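PDB 4LES: protein - conserved hypothetical from Bacillus anthracis, which is of unknown function, a conserved protein whose mostly antiparallel beta fold with two short helices does not by itself reveal a ligand or a reaction. Local coordinates for residues F112-E118 / R176-V182; V74-T80 / V197-E203; E125-L129 / I165-P171. All coordinates share one frame; numbering follows the deposited sequence. Where two conformers were deposited one is given.

Contact 1 of 3, residues F112-E118 / R176-V182; sequences FIVVEAE and RQNKVYV
Phe112 brings one side of its ring, CD1 and CE1, to two valines of the facing strand, both met obliquely: CD1 meets Val180 CG1 at 3.7 Å, and CE1 meets Val182 CG2 at 3.6 Å. With its CG anti to the carbonyl carbon (chi1 -74°), the ring lies alongside Val182 and points the same way. Val114 shares this face of the sheet, its CG2 beside Val180 CG2. On the other face Val115 CG2 touches the edge of the Tyr181 ring at CE1, and Ile113 O lies near the plane of the same ring. Between these two layers runs a regular antiparallel ladder, in which Ile113 with Tyr181 and Val115 with Lys179 are hydrogen-bonded pairs and each pair gives two backbone bonds.

The ladder changes character toward Glu118, where side chains take over part of the pairing. Asn178 OD1 accepts a weak bond from Ala117 N (3.4 Å). Ala117 O is gripped twice, by Gln177 N at 2.8 Å and by Arg176 NE at 3.3 Å, and the two donors reach it from opposite faces of its carbonyl plane. Bends at chi2 and chi3 fold Arg176 back over the strand, bringing Ala117 O into the guanidinium plane. Glu118 OE1 also lies 3.4 Å from Arg176 NE, but well out of that plane, which makes the salt bridge one of charge alone. The same carboxylate oxygen is paired with Lys88, whereas Glu116 reaches Arg89 and the hydroxyl of Tyr155.

Strand 83-96 flanks 110-121 on its other side, with 69-79 beyond it, and 174-184 is an outermost strand within the chain. Helix 149-158 covers Phe112, Val114 and Val180 through Ala151, Ala152 and Tyr155; strand 135-139 packs on Ile113, Val115 and Tyr181 from the other face.

Contact 2 of 3, residues V74-T80 / V197-E203; sequences VNKDFHT and VNNEYKE. With EOH (ethanol), chain D.
Phe78 reaches across to Val197 and Tyr201, and each part of it has its own neighbour. Its CB sits over the face of the Tyr201 ring, 4.0 Å from the centroid and 21° off the normal, a CH-pi contact; the same CB touches Val197 CG1. A chi1 of -57° sets the ring beside the backbone N, and it continues past Tyr201, the two side chains sliding by in opposite directions. CD2 lies 3.4 Å from Tyr201 CG, CE2 approaches Tyr201 CB, and CD1 has Val197 CG2 over the ring face. Phe78 CZ ends 4.2 Å from Glu203 CB. The Phe78 and Tyr201 ring planes are inclined at 57°, an oblique pairing.

Tyr201 runs the other way to its hydroxyl, which donates to His79 O (2.6 Å) on a lone pair in the carbonyl plane. A water gives a second bond to that oxygen and another to Glu200 OE1. Glu200 and Tyr201 form a classic beta bulge opposite Val197, whose carbonyl accepts both their N-H groups.

At the other end Lys76 NZ meets Glu203 OE2 on its syn side but tilted out of the carboxylate plane, at 2.9 Å, the two side chains crossing at about a right angle, while Val74 CG1 packs on Glu203 CG. Polar groups thus sit at the two ends of a hydrophobic middle, so edge strands of two sheets are matched by side-chain chemistry and not by strand pairing.

Contact 3 of 3, residues E125-L129 / I165-P171; sequences EPMKL and ITKELKP
The two proline rings, Pro126 and Pro171, meet obliquely at one end of a short two-stranded antiparallel ribbon, CG of Pro126 lying 4.1 Å from CD of Pro171. Pro171 CG also packs against the carbonyl carbon of Glu125. The carboxylate of Glu168 lies beside Pro126 and Lys128: OE1 approaches Pro126 CB, and OE2 approaches Lys128 CG. Glu168 gets there as an extended chain that leaves its CA on the side away from the carbonyl carbon (chi1 -61°). The ammonium of Lys128 stays well apart from this carboxylate, so the two charged side chains meet through the carbon chain of the lysine.

Within the ribbon Met127 (a selenomethionine) and Leu169 make a hydrogen-bonded pair. Met127 N donates to Leu169 O at 3.0 Å, in the carbonyl plane, and Leu169 N returns a bond to Met127 O, nearly along its C=O axis. Lys128 and Glu168 follow as a non-hydrogen-bonded pair. Pro126 has no N-H to give, but its CA makes a CA-H...O contact with Leu169 O. That oxygen also accepts from the side-chain amide of Asn121, which bonds Glu125 O as well and so ties the ribbon to the end of strand 110-121.

Past the ribbon, Leu129 N makes an almost straight bond (177°) to Lys167 O from above its carbonyl plane. Thr166 OG1 donates to Glu168 O, two residues on, also from above the carbonyl plane. Leu169 and Leu129 rest on Lys175, and Leu169 on Phe83, joining this outlying piece to the main sheet.

Leu129, its CG anti to the backbone N (chi1 -154°), straddles two apolar neighbours: CD1 lies 3.3 Å from Leu169 CD1, and CD2 equally close to Ile165 CD1, both tighter than ordinary carbon contact.

Overall arrangement
From the N terminus, strand 69-79 supplies the first half of contact 2, whose partner 197-203 arrives near the C terminus; that contact therefore encloses nearly the whole fold. Within its span, strand 110-121 opens contact 1, closed by strand 174-184. Inside that loop again, 125-129 opens contact 3 and 165-171 closes it, with helix 149-158 between them. The three are concentric and none cross. Contact 1 joins two neighbouring strands near the spatial centre of the molecule, contact 3 extends outward from the ends of those same strands, its centre about 20 Å from that of contact 1, and contact 2 fastens the sheet's other edge to the three-stranded sheet.

Contact 1 of 3, residues F112-E118 / R176-V182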
loop_
_atom_site.group_PDB
_atom_site.type_symbol
_atom_site.label_atom_id
_atom_site.label_comp_id
_atom_site.label_asym_id
_atom_site.label_seq_id
_atom_site.Cartn_x
_atom_site.Cartn_y
_atom_site.Cartn_z
ATOM N N PHE A 112 -7.885 8.334 3.741
ATOM C CA PHE A 112 -7.142 7.471 2.859
ATOM C C PHE A 112 -6.131 6.748 3.728
ATOM O O PHE A 112 -5.461 7.384 4.552
ATOM C CB PHE A 112 -6.377 8.255 1.796
ATOM C CG PHE A 112 -7.237 8.822 0.718
ATOM C CD1 PHE A 112 -7.931 7.980 -0.139
ATOM C CD2 PHE A 112 -7.314 10.186 0.520
ATOM C CE1 PHE A 112 -8.715 8.494 -1.150
ATOM C CE2 PHE A 112 -8.108 10.712 -0.486
ATOM C CZ PHE A 112 -8.807 9.866 -1.321
ATOM N N ILE A 113 -6.047 5.431 3.593
ATOM C CA ILE A 113 -5.009 4.670 4.293
ATOM C C ILE A 113 -4.114 4.193 3.182
ATOM O O ILE A 113 -4.586 3.512 2.262
ATOM C CB ILE A 113 -5.555 3.468 5.075
ATOM C CG1 ILE A 113 -6.566 3.947 6.131
ATOM C CG2 ILE A 113 -4.417 2.713 5.763
ATOM C CD1 ILE A 113 -5.987 4.948 7.129
ATOM N N VAL A 114 -2.853 4.614 3.217
ATOM C CA VAL A 114 -1.887 4.239 2.189
ATOM C C VAL A 114 -0.920 3.212 2.749
ATOM O O VAL A 114 -0.333 3.432 3.792
ATOM C CB VAL A 114 -1.037 5.448 1.752
ATOM C CG1 VAL A 114 -0.032 5.046 0.669
ATOM C CG2 VAL A 114 -1.925 6.576 1.260
ATOM N N VAL A 115 -0.794 2.073 2.090
ATOM C CA VAL A 115 0.200 1.056 2.470
ATOM C C VAL A 115 1.311 1.130 1.405
ATOM O O VAL A 115 1.091 0.798 0.238
ATOM C CB VAL A 115 -0.417 -0.364 2.507
ATOM C CG1 VAL A 115 0.627 -1.406 2.826
ATOM C CG2 VAL A 115 -1.561 -0.450 3.518
ATOM N N GLU A 116 2.486 1.591 1.790
ATOM C CA GLU A 116 3.639 1.649 0.883
ATOM C C GLU A 116 4.391 0.319 0.934
ATOM O O GLU A 116 4.863 -0.100 1.978
ATOM C CB GLU A 116 4.590 2.766 1.286
ATOM C CG GLU A 116 4.035 4.150 1.029
ATOM C CD GLU A 116 5.041 5.241 1.346
ATOM O OE1 GLU A 116 5.995 4.983 2.128
ATOM O OE2 GLU A 116 4.866 6.365 0.825
ATOM N N ALA A 117 4.519 -0.316 -0.209
ATOM C CA ALA A 117 5.158 -1.606 -0.302
ATOM C C ALA A 117 5.895 -1.741 -1.604
ATOM O O ALA A 117 5.668 -0.984 -2.550
ATOM C CB ALA A 117 4.094 -2.694 -0.225
ATOM N N GLU A 118 6.783 -2.716 -1.663
ATOM C CA GLU A 118 7.490 -3.004 -2.907
ATOM C C GLU A 118 7.898 -4.483 -2.975
ATOM O O GLU A 118 8.011 -5.138 -1.944
ATOM C CB GLU A 118 8.674 -2.061 -3.069
ATOM C CG GLU A 118 9.706 -2.120 -1.967
ATOM C CD GLU A 118 10.781 -1.053 -2.154
ATOM O OE1 GLU A 118 10.431 0.065 -2.591
ATOM O OE2 GLU A 118 11.961 -1.332 -1.859
ATOM N N ARG A 176 7.417 -1.027 -7.150
ATOM C CA ARG A 176 6.578 -0.407 -6.127
ATOM C C ARG A 176 5.177 -0.962 -6.225
ATOM O O ARG A 176 4.703 -1.244 -7.298
ATOM C CB ARG A 176 6.510 1.109 -6.271
ATOM C CG ARG A 176 7.782 1.885 -5.946
ATOM C CD ARG A 176 8.398 1.553 -4.579
ATOM N NE ARG A 176 7.465 1.595 -3.425
ATOM C CZ ARG A 176 7.296 2.610 -2.570
ATOM N NH1 ARG A 176 7.984 3.743 -2.676
ATOM N NH2 ARG A 176 6.417 2.489 -1.590
ATOM N N GLN A 177 4.537 -1.160 -5.084
ATOM C CA GLN A 177 3.160 -1.672 -5.039
ATOM C C GLN A 177 2.403 -0.981 -3.908
ATOM O O GLN A 177 2.004 -1.592 -2.902
ATOM C CB GLN A 177 3.047 -3.237 -5.024
ATOM C CG GLN A 177 3.996 -4.053 -4.129
ATOM C CD GLN A 177 3.686 -5.581 -4.083
ATOM O OE1 GLN A 177 4.592 -6.420 -3.958
ATOM N NE2 GLN A 177 2.408 -5.934 -4.184
ATOM N N ASN A 178 2.224 0.328 -4.091
ATOM C CA ASN A 178 1.472 1.131 -3.141
ATOM C C ASN A 178 -0.021 0.845 -3.227
ATOM O O ASN A 178 -0.545 0.751 -4.309
ATOM C CB ASN A 178 1.746 2.615 -3.382
ATOM C CG ASN A 178 3.192 2.981 -3.076
ATOM O OD1 ASN A 178 3.817 2.395 -2.198
ATOM N ND2 ASN A 178 3.731 3.909 -3.813
ATOM N N LYS A 179 -0.687 0.666 -2.095
ATOM C CA LYS A 179 -2.142 0.468 -2.093
ATOM C C LYS A 179 -2.764 1.644 -1.364
ATOM O O LYS A 179 -2.200 2.130 -0.363
ATOM C CB LYS A 179 -2.543 -0.764 -1.281
ATOM C CG LYS A 179 -1.718 -2.006 -1.483
ATOM C CD LYS A 179 -1.896 -2.578 -2.853
ATOM C CE LYS A 179 -1.321 -3.988 -2.834
ATOM N NZ LYS A 179 -1.013 -4.479 -4.182
ATOM N N VAL A 180 -3.931 2.075 -1.815
ATOM C CA VAL A 180 -4.639 3.156 -1.156
ATOM C C VAL A 180 -6.080 2.749 -0.898
ATOM O O VAL A 180 -6.814 2.381 -1.822
ATOM C CB VAL A 180 -4.580 4.466 -1.974
ATOM C CG1 VAL A 180 -5.307 5.590 -1.253
ATOM C CG2 VAL A 180 -3.130 4.851 -2.233
ATOM N N TYR A 181 -6.478 2.820 0.368
ATOM C CA TYR A 181 -7.829 2.463 0.779
ATOM C C TYR A 181 -8.581 3.658 1.337
ATOM O O TYR A 181 -7.985 4.617 1.828
ATOM C CB TYR A 181 -7.772 1.363 1.841
ATOM C CG TYR A 181 -6.860 0.211 1.487
ATOM C CD1 TYR A 181 -5.500 0.258 1.790
ATOM C CD2 TYR A 181 -7.343 -0.916 0.831
ATOM C CE1 TYR A 181 -4.651 -0.800 1.478
ATOM C CE2 TYR A 181 -6.495 -1.982 0.513
ATOM C CZ TYR A 181 -5.145 -1.910 0.833
ATOM O OH TYR A 181 -4.297 -2.959 0.524
ATOM N N VAL A 182 -9.904 3.613 1.223
ATOM C CA VAL A 182 -10.756 4.643 1.783
ATOM C C VAL A 182 -11.434 3.969 2.972
ATOM O O VAL A 182 -12.216 3.051 2.798
ATOM C CB VAL A 182 -11.769 5.185 0.756
ATOM C CG1 VAL A 182 -12.776 6.112 1.425
ATOM C CG2 VAL A 182 -11.035 5.922 -0.356
#

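Contact 2 of 3, residues V74-T80 / V197-E203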
loop_
_atom_site.group_PDB
_atom_site.type_symbol
_atom_site.label_atom_id
_atom_site.label_comp_id
_atom_site.label_asym_id
_atom_site.label_seq_id
_atom_site.Cartn_x
_atom_site.Cartn_y
_atom_site.Cartn_z
ATOM N N VAL A 74 6.703 0.446 9.322
ATOM C CA VAL A 74 6.738 -1.032 9.380
ATOM C C VAL A 74 8.170 -1.364 9.077
ATOM O O VAL A 74 8.847 -1.948 9.903
ATOM C CB VAL A 74 5.774 -1.709 8.377
ATOM C CG1 VAL A 74 5.921 -3.229 8.391
ATOM C CG2 VAL A 74 4.346 -1.336 8.700
ATOM N N ASN A 75 8.650 -0.980 7.897
ATOM C CA ASN A 75 10.062 -1.227 7.533
ATOM C C ASN A 75 10.525 -2.657 7.730
ATOM O O ASN A 75 11.583 -2.902 8.307
ATOM C CB ASN A 75 10.970 -0.240 8.281
ATOM C CG ASN A 75 10.682 1.203 7.891
ATOM O OD1 ASN A 75 10.528 2.080 8.735
ATOM N ND2 ASN A 75 10.543 1.430 6.600
ATOM N N LYS A 76 9.729 -3.596 7.218
ATOM C CA LYS A 76 10.043 -5.022 7.273
ATOM C C LYS A 76 9.958 -5.668 5.910
ATOM O O LYS A 76 9.119 -5.283 5.099
ATOM C CB LYS A 76 9.089 -5.758 8.211
ATOM C CG LYS A 76 9.199 -5.250 9.627
ATOM C CD LYS A 76 8.412 -6.057 10.644
ATOM C CE LYS A 76 8.435 -5.293 11.971
ATOM N NZ LYS A 76 7.747 -6.075 13.020
ATOM N N ASP A 77 10.822 -6.651 5.682
ATOM C CA ASP A 77 10.891 -7.388 4.434
ATOM C C ASP A 77 10.348 -8.806 4.729
ATOM O O ASP A 77 10.662 -9.397 5.756
ATOM C CB ASP A 77 12.350 -7.371 3.940
ATOM C CG ASP A 77 12.517 -7.854 2.503
ATOM O OD1 ASP A 77 11.525 -8.316 1.886
ATOM O OD2 ASP A 77 13.669 -7.765 1.998
ATOM N N PHE A 78 9.487 -9.307 3.845
ATOM C CA PHE A 78 8.836 -10.572 4.005
ATOM C C PHE A 78 9.163 -11.427 2.814
ATOM O O PHE A 78 8.928 -11.051 1.663
ATOM C CB PHE A 78 7.341 -10.381 4.088
ATOM C CG PHE A 78 6.910 -9.467 5.183
ATOM C CD1 PHE A 78 6.817 -8.105 4.970
ATOM C CD2 PHE A 78 6.587 -9.959 6.416
ATOM C CE1 PHE A 78 6.409 -7.247 5.973
ATOM C CE2 PHE A 78 6.173 -9.108 7.433
ATOM C CZ PHE A 78 6.088 -7.744 7.202
ATOM N N HIS A 79 9.690 -12.603 3.104
ATOM C CA HIS A 79 10.103 -13.517 2.088
ATOM C C HIS A 79 8.997 -14.445 1.564
ATOM O O HIS A 79 8.261 -15.053 2.340
ATOM C CB HIS A 79 11.229 -14.365 2.630
ATOM C CG HIS A 79 11.732 -15.353 1.655
ATOM N ND1 HIS A 79 12.610 -15.016 0.648
ATOM C CD2 HIS A 79 11.471 -16.675 1.514
ATOM C CE1 HIS A 79 12.870 -16.094 -0.071
ATOM N NE2 HIS A 79 12.197 -17.109 0.439
ATOM N N THR A 80 8.886 -14.522 0.235
ATOM C CA THR A 80 7.959 -15.438 -0.430
ATOM C C THR A 80 8.843 -16.158 -1.426
ATOM O O THR A 80 9.977 -15.725 -1.682
ATOM C CB THR A 80 6.763 -14.729 -1.124
ATOM O OG1 THR A 80 7.199 -14.010 -2.295
ATOM C CG2 THR A 80 6.070 -13.803 -0.166
ATOM N N VAL A 197 0.598 -10.091 4.316
ATOM C CA VAL A 197 1.397 -10.312 3.138
ATOM C C VAL A 197 1.350 -11.782 2.690
ATOM O O VAL A 197 1.680 -12.713 3.450
ATOM C CB VAL A 197 2.848 -9.850 3.362
ATOM C CG1 VAL A 197 3.714 -10.180 2.156
ATOM C CG2 VAL A 197 2.888 -8.339 3.629
ATOM N N ASN A 198 0.892 -11.949 1.457
ATOM C CA ASN A 198 0.800 -13.235 0.787
ATOM C C ASN A 198 -0.045 -14.217 1.565
ATOM O O ASN A 198 0.191 -15.401 1.482
ATOM C CB ASN A 198 2.204 -13.813 0.636
ATOM C CG ASN A 198 2.255 -14.903 -0.406
ATOM O OD1 ASN A 198 1.602 -14.808 -1.441
ATOM N ND2 ASN A 198 3.016 -15.939 -0.139
ATOM N N ASN A 199 -1.004 -13.703 2.332
ATOM C CA ASN A 199 -1.818 -14.492 3.259
ATOM C C ASN A 199 -0.938 -15.385 4.118
ATOM O O ASN A 199 -1.342 -16.452 4.514
ATOM C CB ASN A 199 -2.856 -15.305 2.484
ATOM C CG ASN A 199 -3.946 -14.427 1.916
ATOM O OD1 ASN A 199 -4.661 -13.747 2.663
ATOM N ND2 ASN A 199 -4.086 -14.426 0.596
ATOM N N GLU A 200 0.265 -14.918 4.399
ATOM C CA GLU A 200 1.288 -15.699 5.081
ATOM C C GLU A 200 1.878 -14.984 6.297
ATOM O O GLU A 200 2.310 -15.635 7.239
ATOM C CB GLU A 200 2.393 -15.952 4.056
ATOM C CG GLU A 200 3.465 -16.930 4.455
ATOM C CD GLU A 200 4.464 -17.168 3.339
ATOM O OE1 GLU A 200 5.321 -18.038 3.512
ATOM O OE2 GLU A 200 4.409 -16.504 2.289
ATOM N N TYR A 201 1.931 -13.648 6.261
ATOM C CA TYR A 201 2.447 -12.871 7.361
ATOM C C TYR A 201 1.382 -11.872 7.751
ATOM O O TYR A 201 0.680 -11.329 6.885
ATOM C CB TYR A 201 3.678 -12.073 6.937
ATOM C CG TYR A 201 4.818 -12.894 6.414
ATOM C CD1 TYR A 201 4.931 -13.169 5.058
ATOM C CD2 TYR A 201 5.808 -13.366 7.272
ATOM C CE1 TYR A 201 5.984 -13.917 4.568
ATOM C CE2 TYR A 201 6.878 -14.097 6.788
ATOM C CZ TYR A 201 6.958 -14.372 5.426
ATOM O OH TYR A 201 8.006 -15.127 4.935
ATOM N N LYS A 202 1.276 -11.611 9.050
ATOM C CA LYS A 202 0.313 -10.657 9.581
ATOM C C LYS A 202 1.099 -9.733 10.482
ATOM O O LYS A 202 1.640 -10.142 11.485
ATOM C CB LYS A 202 -0.796 -11.375 10.335
ATOM C CG LYS A 202 -1.951 -10.489 10.766
ATOM C CD LYS A 202 -3.083 -11.353 11.313
ATOM C CE LYS A 202 -4.365 -10.550 11.438
ATOM N NZ LYS A 202 -5.533 -11.357 11.888
ATOM N N GLU A 203 1.207 -8.485 10.084
ATOM C CA GLU A 203 1.967 -7.495 10.850
ATOM C C GLU A 203 0.984 -6.483 11.417
ATOM O O GLU A 203 0.277 -5.826 10.648
ATOM C CB GLU A 203 2.927 -6.841 9.854
ATOM C CG GLU A 203 3.709 -5.675 10.339
ATOM C CD GLU A 203 4.697 -6.072 11.391
ATOM O OE1 GLU A 203 5.035 -7.293 11.472
ATOM O OE2 GLU A 203 5.132 -5.143 12.108
HETATM C C1 EOH D . 16.436 -8.348 -0.232
HETATM C C2 EOH D . 17.108 -9.302 -1.201
HETATM O O EOH D . 15.012 -8.393 -0.388
HETATM O O HOH W 1 7.424 -17.887 1.970
#

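Contact 3 of 3, residues E125-L129 / I165-P171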
loop_
_atom_site.group_PDB
_atom_site.type_symbol
_atom_site.label_atom_id
_atom_site.label_comp_id
_atom_site.label_asym_id
_atom_site.label_seq_id
_atom_site.Cartn_x
_atom_site.Cartn_y
_atom_site.Cartn_z
ATOM N N GLU A 125 15.078 -15.736 -12.986
ATOM C CA GLU A 125 14.307 -15.552 -14.216
ATOM C C GLU A 125 13.310 -14.427 -14.091
ATOM O O GLU A 125 12.907 -14.088 -12.989
ATOM C CB GLU A 125 13.540 -16.809 -14.558
ATOM C CG GLU A 125 14.359 -17.827 -15.314
ATOM C CD GLU A 125 13.555 -19.062 -15.611
ATOM O OE1 GLU A 125 12.720 -19.435 -14.751
ATOM O OE2 GLU A 125 13.765 -19.657 -16.688
ATOM N N PRO A 126 12.914 -13.835 -15.229
ATOM C CA PRO A 126 11.894 -12.817 -15.115
ATOM C C PRO A 126 10.642 -13.494 -14.607
ATOM O O PRO A 126 10.403 -14.649 -14.908
ATOM C CB PRO A 126 11.711 -12.330 -16.550
ATOM C CG PRO A 126 13.005 -12.648 -17.222
ATOM C CD PRO A 126 13.438 -13.941 -16.602
HETATM N N MSE A 127 9.864 -12.786 -13.806
HETATM C CA MSE A 127 8.628 -13.332 -13.266
HETATM C C MSE A 127 7.565 -12.322 -13.571
HETATM O O MSE A 127 7.847 -11.129 -13.676
HETATM C CB MSE A 127 8.741 -13.573 -11.761
HETATM C CG MSE A 127 9.891 -14.519 -11.366
HETATM SE SE MSE A 127 9.785 -16.308 -12.211
HETATM C CE MSE A 127 7.823 -16.390 -12.398
ATOM N N LYS A 128 6.329 -12.785 -13.699
ATOM C CA LYS A 128 5.213 -11.917 -14.029
ATOM C C LYS A 128 4.737 -11.114 -12.837
ATOM O O LYS A 128 4.653 -11.620 -11.710
ATOM C CB LYS A 128 4.052 -12.734 -14.548
ATOM C CG LYS A 128 4.427 -13.644 -15.713
ATOM C CD LYS A 128 3.227 -14.396 -16.257
ATOM C CE LYS A 128 2.155 -13.447 -16.785
ATOM N NZ LYS A 128 1.109 -14.178 -17.557
ATOM N N LEU A 129 4.386 -9.867 -13.129
ATOM C CA LEU A 129 3.868 -8.917 -12.179
ATOM C C LEU A 129 2.625 -9.502 -11.510
ATOM O O LEU A 129 2.372 -9.270 -10.323
ATOM C CB LEU A 129 3.487 -7.639 -12.932
ATOM C CG LEU A 129 3.483 -6.321 -12.203
ATOM C CD1 LEU A 129 4.913 -6.007 -11.798
ATOM C CD2 LEU A 129 2.918 -5.221 -13.097
ATOM N N ILE A 165 4.174 0.603 -15.874
ATOM C CA ILE A 165 4.913 -0.532 -15.399
ATOM C C ILE A 165 4.929 -1.631 -16.448
ATOM O O ILE A 165 4.076 -1.703 -17.344
ATOM C CB ILE A 165 4.433 -1.037 -14.017
ATOM C CG1 ILE A 165 2.908 -1.263 -13.954
ATOM C CG2 ILE A 165 4.840 -0.034 -12.944
ATOM C CD1 ILE A 165 2.395 -2.413 -14.786
ATOM N N THR A 166 5.931 -2.479 -16.311
ATOM C CA THR A 166 6.158 -3.571 -17.210
ATOM C C THR A 166 5.361 -4.788 -16.751
ATOM O O THR A 166 4.923 -4.855 -15.612
ATOM C CB THR A 166 7.648 -3.881 -17.223
ATOM O OG1 THR A 166 8.050 -4.268 -15.914
ATOM C CG2 THR A 166 8.438 -2.625 -17.620
ATOM N N LYS A 167 5.163 -5.744 -17.640
ATOM C CA LYS A 167 4.402 -6.925 -17.305
ATOM C C LYS A 167 5.213 -7.981 -16.511
ATOM O O LYS A 167 4.635 -8.887 -15.899
ATOM C CB LYS A 167 3.807 -7.540 -18.563
ATOM C CG LYS A 167 2.680 -6.713 -19.173
ATOM C CD LYS A 167 1.976 -7.494 -20.274
ATOM C CE LYS A 167 0.727 -6.787 -20.785
ATOM N NZ LYS A 167 0.035 -7.589 -21.852
ATOM N N GLU A 168 6.535 -7.872 -16.534
ATOM C CA GLU A 168 7.373 -8.792 -15.801
ATOM C C GLU A 168 8.486 -8.052 -15.108
ATOM O O GLU A 168 8.902 -6.999 -15.579
ATOM C CB GLU A 168 7.969 -9.822 -16.746
ATOM C CG GLU A 168 6.905 -10.644 -17.447
ATOM C CD GLU A 168 7.470 -11.795 -18.230
ATOM O OE1 GLU A 168 8.693 -11.800 -18.468
ATOM O OE2 GLU A 168 6.683 -12.688 -18.616
ATOM N N LEU A 169 8.927 -8.564 -13.960
ATOM C CA LEU A 169 10.077 -7.992 -13.280
ATOM C C LEU A 169 11.244 -8.843 -13.630
ATOM O O LEU A 169 11.145 -10.068 -13.651
ATOM C CB LEU A 169 9.991 -8.028 -11.774
ATOM C CG LEU A 169 8.952 -7.250 -11.019
ATOM C CD1 LEU A 169 7.596 -7.893 -11.264
ATOM C CD2 LEU A 169 9.317 -7.260 -9.531
ATOM N N LYS A 170 12.368 -8.201 -13.859
ATOM C CA LYS A 170 13.566 -8.911 -14.184
ATOM C C LYS A 170 14.234 -9.400 -12.926
ATOM O O LYS A 170 13.951 -8.890 -11.839
ATOM C CB LYS A 170 14.485 -8.005 -14.979
ATOM C CG LYS A 170 13.932 -7.740 -16.368
ATOM C CD LYS A 170 14.968 -7.105 -17.264
ATOM C CE LYS A 170 14.535 -7.186 -18.710
ATOM N NZ LYS A 170 15.541 -6.514 -19.565
ATOM N N PRO A 171 15.117 -10.403 -13.058
ATOM C CA PRO A 171 15.832 -10.935 -11.900
ATOM C C PRO A 171 16.489 -9.821 -11.089
ATOM O O PRO A 171 17.305 -9.086 -11.621
ATOM C CB PRO A 171 16.901 -11.842 -12.520
ATOM C CG PRO A 171 16.409 -12.169 -13.877
ATOM C CD PRO A 171 15.460 -11.104 -14.311
#